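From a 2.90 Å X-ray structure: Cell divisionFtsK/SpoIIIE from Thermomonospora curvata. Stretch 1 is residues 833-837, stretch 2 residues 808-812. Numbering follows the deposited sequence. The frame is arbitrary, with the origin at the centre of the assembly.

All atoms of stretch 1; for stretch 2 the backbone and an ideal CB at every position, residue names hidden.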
# COMPACT_ATOMS: atom_id res chain seq x y z
N TYR A 833 6.39 -0.88 17.91
CA TYR A 833 6.56 -2.34 18.02
C TYR A 833 5.42 -2.93 17.19
O TYR A 833 4.57 -2.18 16.71
CB TYR A 833 6.58 -2.80 19.50
CG TYR A 833 6.84 -4.27 19.81
CD1 TYR A 833 7.19 -5.15 18.81
CD2 TYR A 833 6.83 -4.76 21.13
CE1 TYR A 833 7.43 -6.51 19.07
CE2 TYR A 833 7.09 -6.10 21.41
CZ TYR A 833 7.38 -6.98 20.37
OH TYR A 833 7.63 -8.32 20.59
N GLU A 834 5.43 -4.25 16.99
CA GLU A 834 4.52 -4.97 16.11
C GLU A 834 4.89 -4.69 14.66
O GLU A 834 4.24 -5.16 13.73
CB GLU A 834 3.05 -4.61 16.38
CG GLU A 834 2.43 -5.42 17.51
CD GLU A 834 1.00 -5.00 17.80
OE1 GLU A 834 0.49 -4.09 17.11
OE2 GLU A 834 0.39 -5.60 18.71
N SER A 835 5.96 -3.93 14.47
CA SER A 835 6.45 -3.62 13.14
C SER A 835 7.16 -4.83 12.55
O SER A 835 7.62 -5.70 13.28
CB SER A 835 7.40 -2.42 13.16
OG SER A 835 8.09 -2.30 11.93
N GLU A 836 7.25 -4.87 11.22
CA GLU A 836 7.81 -6.02 10.53
C GLU A 836 9.19 -5.72 9.95
O GLU A 836 9.79 -6.58 9.30
CB GLU A 836 6.86 -6.49 9.43
CG GLU A 836 6.94 -7.97 9.12
CD GLU A 836 6.20 -8.82 10.13
OE1 GLU A 836 5.14 -8.38 10.61
OE2 GLU A 836 6.68 -9.93 10.45
N VAL A 837 9.69 -4.52 10.19
CA VAL A 837 11.04 -4.17 9.78
C VAL A 837 11.96 -3.91 10.96
O VAL A 837 12.76 -4.76 11.33
CB VAL A 837 11.04 -2.94 8.89
CG1 VAL A 837 12.40 -2.76 8.27
CG2 VAL A 837 10.01 -3.11 7.80
N UNK A 808 -4.98 -2.41 9.53
CA UNK A 808 -4.42 -1.43 10.45
C UNK A 808 -3.12 -1.92 11.07
O UNK A 808 -2.09 -1.25 10.98
CB UNK A 808 -5.43 -1.10 11.55
N UNK A 809 -3.18 -3.08 11.71
CA UNK A 809 -2.01 -3.66 12.36
C UNK A 809 -1.64 -4.99 11.73
O UNK A 809 -2.51 -5.71 11.23
CB UNK A 809 -2.26 -3.84 13.86
N UNK A 810 -0.35 -5.33 11.75
CA UNK A 810 0.10 -6.62 11.25
C UNK A 810 -0.53 -7.75 12.06
O UNK A 810 -0.75 -8.85 11.55
CB UNK A 810 1.63 -6.71 11.30
N UNK A 811 -0.82 -7.47 13.33
CA UNK A 811 -1.42 -8.45 14.22
C UNK A 811 -2.84 -8.80 13.81
O UNK A 811 -3.41 -9.79 14.25
CB UNK A 811 -1.41 -7.93 15.66
N UNK A 812 -3.43 -7.96 12.95
CA UNK A 812 -4.78 -8.20 12.46
C UNK A 812 -4.77 -9.26 11.37
O UNK A 812 -5.80 -9.88 11.07
CB UNK A 812 -5.40 -6.90 11.94

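Position 808 begins the stretch with phi/psi of -81/-56. Nothing of stretch 1 lies within 5.5 Å of its ideal CB. Stretch 1 therefore sets no preference here, and many side chains would fit. The deposited residue is N808. It makes no contact with stretch 1. Its backbone N donates a hydrogen bond to the side chain at 812.

Position 809 has an extended backbone, -118/150. Its CB points toward stretch 1, and the ideal CB of 809 lies 4.3 Å from E834 OE1. That carboxylate offers negative charge and acceptors, with open space around it. A basic or polar side chain would suit, though a small one would also fit. The residue is K809, whose charge fits the expectation but whose geometry does not use it. The chain runs out from CB in an extended form, with chi2 to chi4 all t, and NZ ends well away from the E834 carboxylate. The closest contact remains K809 CB to E834 OE1, 4.3 Å, and no salt bridge forms.

Position 810 is where the two backbones come nearest, with the CA of 810 6.8 Å from E834 CA. The CB points toward stretch 1. The ideal CB of 810 lies 3.9 Å from E834 O and 3.9 Å from E836 OE1. Ahead is a shallow surface made of a carbonyl, the backbone at S835 and the side chain of E836. A donor such as Arg or Gln could address the oxygens. A broad flat ring could cover the backbone and take the E836 side chain on its face. The residue is W810, with chi1 m and chi2 117°. It has the largest covered area of the stretch. E834 O approaches the ring edge, 3.3 Å from W810 CD1. E836 lies over one face, with E836 OE1 3.8 Å from W810 CG. E836 CB stands 4.2 Å from the centroid of the W810 five-membered ring, 20° off the normal, a CH-pi contact. The indole NE1 is hydrogen-bonded elsewhere in the structure.

Position 811 has helical angles, -68/-16. Its CB points toward stretch 1, and the ideal CB of 811 lies 4.2 Å from E834 OE2. A small polar residue or a donor would suit the nearby carboxylate. The residue is S811, with chi1 p. S811 OG is 3.9 Å from E834 OE1, too far for a hydrogen bond, so the contact is a loose polar one.

Position 812, -79/-20, has nothing of stretch 1 near its CB. The backbone N of 812 donates to K809 O, 3.0 Å away, closing the turn. Stretch 1 leaves the choice open. The residue is E812, whose OE1 accepts a hydrogen bond from N808 N at 3.2 Å, though the place of that OE1 is less sure.

Stretch 2 808-812: NKWSE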
# COMPACT_ATOMS: atom_id res chain seq x y z
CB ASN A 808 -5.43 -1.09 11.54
CG ASN A 808 -6.65 -0.36 11.01
OD1 ASN A 808 -6.64 0.86 10.85
ND2 ASN A 808 -7.71 -1.11 10.72
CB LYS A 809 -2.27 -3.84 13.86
CG LYS A 809 -3.21 -2.81 14.46
CD LYS A 809 -3.57 -3.16 15.89
CE LYS A 809 -4.56 -2.17 16.47
NZ LYS A 809 -4.96 -2.55 17.86
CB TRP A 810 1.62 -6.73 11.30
CG TRP A 810 2.34 -5.83 10.33
CD1 TRP A 810 3.19 -4.81 10.64
CD2 TRP A 810 2.27 -5.88 8.90
NE1 TRP A 810 3.65 -4.22 9.49
CE2 TRP A 810 3.10 -4.86 8.41
CE3 TRP A 810 1.58 -6.68 7.99
CZ2 TRP A 810 3.26 -4.62 7.05
CZ3 TRP A 810 1.74 -6.45 6.64
CH2 TRP A 810 2.58 -5.42 6.18
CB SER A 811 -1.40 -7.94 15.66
OG SER A 811 -2.03 -6.68 15.76
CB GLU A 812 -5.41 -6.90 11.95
CG GLU A 812 -5.60 -5.86 13.05
CD GLU A 812 -6.23 -4.58 12.54
OE1 GLU A 812 -6.59 -4.52 11.35
OE2 GLU A 812 -6.37 -3.63 13.34
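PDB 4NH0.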